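Putative XRE-family transcriptional regulator (Rhodococcus sp., PDB 2OFY) probably binds DNA through a helix-turn-helix domain of the XRE family and so is expected to regulate transcription. Local coordinates at residues Ser23-Met28 with Lys46-Arg51. Residues are numbered along the deposited sequence; the frame is centred on the assembly and turned at random.
Sequences SARGDM and KIETGR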
loop_
_atom_site.group_PDB
_atom_site.type_symbol
_atom_site.label_atom_id
_atom_site.label_comp_id
_atom_site.label_asym_id
_atom_site.label_seq_id
_atom_site.Cartn_x
_atom_site.Cartn_y
_atom_site.Cartn_z
ATOM N N SER A 23 10.947 6.052 12.592
ATOM C CA SER A 23 10.606 6.721 13.858
ATOM C C SER A 23 9.690 5.809 14.662
ATOM O O SER A 23 9.838 5.702 15.895
ATOM C CB SER A 23 9.891 8.045 13.574
ATOM O OG SER A 23 10.830 8.959 13.020
ATOM N N ALA A 24 8.732 5.142 14.003
ATOM C CA ALA A 24 7.815 4.220 14.723
ATOM C C ALA A 24 8.554 3.016 15.321
ATOM O O ALA A 24 8.264 2.570 16.448
ATOM C CB ALA A 24 6.662 3.758 13.875
ATOM N N ARG A 25 9.581 2.561 14.627
ATOM C CA ARG A 25 10.396 1.457 15.149
ATOM C C ARG A 25 11.129 1.918 16.424
ATOM O O ARG A 25 11.188 1.169 17.412
ATOM C CB ARG A 25 11.348 0.941 14.084
ATOM C CG ARG A 25 12.207 -0.223 14.624
ATOM C CD ARG A 25 12.933 -0.939 13.510
ATOM N NE ARG A 25 13.868 -0.090 12.766
ATOM C CZ ARG A 25 15.105 0.244 13.170
ATOM N NH1 ARG A 25 15.605 -0.107 14.397
ATOM N NH2 ARG A 25 15.866 0.962 12.343
ATOM N N GLY A 26 11.646 3.148 16.423
ATOM C CA GLY A 26 12.253 3.685 17.655
ATOM C C GLY A 26 13.371 2.760 18.087
ATOM O O GLY A 26 14.247 2.444 17.271
ATOM N N ASP A 27 13.367 2.314 19.353
ATOM C CA ASP A 27 14.478 1.503 19.851
ATOM C C ASP A 27 14.392 0.019 19.567
ATOM O O ASP A 27 15.283 -0.753 19.985
ATOM C CB ASP A 27 14.668 1.743 21.358
ATOM C CG ASP A 27 14.946 3.188 21.664
ATOM O OD1 ASP A 27 15.674 3.819 20.858
ATOM O OD2 ASP A 27 14.453 3.711 22.696
HETATM N N MSE A 28 13.318 -0.402 18.916
HETATM C CA MSE A 28 13.113 -1.800 18.629
HETATM C C MSE A 28 14.125 -2.268 17.565
HETATM O O MSE A 28 14.567 -1.484 16.711
HETATM C CB MSE A 28 11.679 -2.062 18.135
HETATM C CG MSE A 28 10.564 -1.733 19.122
HETATM SE SE MSE A 28 8.903 -1.660 18.043
HETATM C CE MSE A 28 8.977 -3.640 17.589
ATOM N N LYS A 46 16.052 -0.801 3.296
ATOM C CA LYS A 46 15.758 -0.080 2.089
ATOM C C LYS A 46 14.451 0.654 2.232
ATOM O O LYS A 46 14.347 1.797 1.788
ATOM C CB LYS A 46 15.688 -1.070 0.936
ATOM C CG LYS A 46 17.108 -1.499 0.512
ATOM C CD LYS A 46 17.001 -2.564 -0.609
ATOM C CE LYS A 46 18.419 -3.003 -0.995
ATOM N NZ LYS A 46 18.461 -4.263 -1.794
ATOM N N ILE A 47 13.448 0.024 2.850
ATOM C CA ILE A 47 12.160 0.776 3.042
ATOM C C ILE A 47 12.413 2.023 3.929
ATOM O O ILE A 47 11.991 3.128 3.608
ATOM C CB ILE A 47 11.063 -0.115 3.662
ATOM C CG1 ILE A 47 10.590 -1.132 2.591
ATOM C CG2 ILE A 47 9.905 0.786 4.181
ATOM C CD1 ILE A 47 9.891 -2.317 3.291
ATOM N N GLU A 48 13.118 1.838 5.046
ATOM C CA GLU A 48 13.295 2.913 6.013
ATOM C C GLU A 48 14.076 4.097 5.436
ATOM O O GLU A 48 13.937 5.258 5.893
ATOM C CB GLU A 48 14.016 2.370 7.254
ATOM C CG GLU A 48 13.106 1.578 8.130
ATOM C CD GLU A 48 13.754 1.191 9.472
ATOM O OE1 GLU A 48 14.974 1.342 9.632
ATOM O OE2 GLU A 48 12.988 0.734 10.329
ATOM N N THR A 49 14.957 3.785 4.481
ATOM C CA THR A 49 15.858 4.771 3.909
ATOM C C THR A 49 15.441 5.227 2.519
ATOM O O THR A 49 16.211 5.958 1.842
ATOM C CB THR A 49 17.320 4.255 3.889
ATOM O OG1 THR A 49 17.359 3.059 3.077
ATOM C CG2 THR A 49 17.792 3.958 5.310
ATOM N N GLY A 50 14.265 4.803 2.083
ATOM C CA GLY A 50 13.630 5.190 0.810
ATOM C C GLY A 50 14.310 4.664 -0.443
ATOM O O GLY A 50 14.276 5.320 -1.501
ATOM N N ARG A 51 14.904 3.473 -0.323
ATOM C CA ARG A 51 15.666 2.847 -1.403
ATOM C C ARG A 51 14.825 1.835 -2.198
ATOM O O ARG A 51 15.327 1.209 -3.160
ATOM C CB ARG A 51 16.967 2.187 -0.880
ATOM C CG ARG A 51 18.012 3.160 -0.334
ATOM C CD ARG A 51 19.295 2.453 0.086
ATOM N NE ARG A 51 19.243 1.592 1.283
ATOM C CZ ARG A 51 19.923 0.438 1.390
ATOM N NH1 ARG A 51 20.663 -0.011 0.378
ATOM N NH2 ARG A 51 19.869 -0.293 2.487
#
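Arg25 and Glu48 form a buried, two-pronged salt bridge. The arginine's CB lies 4.1 Å from Glu48 OE2; CG is anti to the backbone N and the chain runs on extended to CD, 3.6 Å from Glu48 OE2, and the bend at chi3 (61°) then turns NE to that oxygen. NE donates to Glu48 OE2 at 2.7 Å, nearly straight at 174°. CZ lies 3.6 Å from Glu48 OE2, and its two branches part: NH2 reaches Glu48 OE1 at 2.9 Å, while NH1 turns back to Met28 O, also at 2.9 Å. The grip is therefore side-on, one nitrogen to each carboxylate oxygen, and both oxygens use their syn lone pairs. Guanidinium and carboxylate planes differ by 13°, evidence that the paired bonds hold the two groups nearly coplanar. The Met28 O bond also lies in the guanidinium plane, so three bonds fix its rotation. Through the NH1 bond to Met28 O, the Arg25 side chain spans the type II' turn from Arg25 to Met28, whose Met28 N bonds to Arg25 O. Arg22, whose NE lies near NH2 of Arg25, also touches Glu48, so two arginines gather round this one carboxylate, which would probably favour its charged form. Within the helix-turn-helix region, the bridge ties the C-terminal end of helix 8-25 to that of helix 41-48, and Met30 of the intervening helix 30-37 touches both partners.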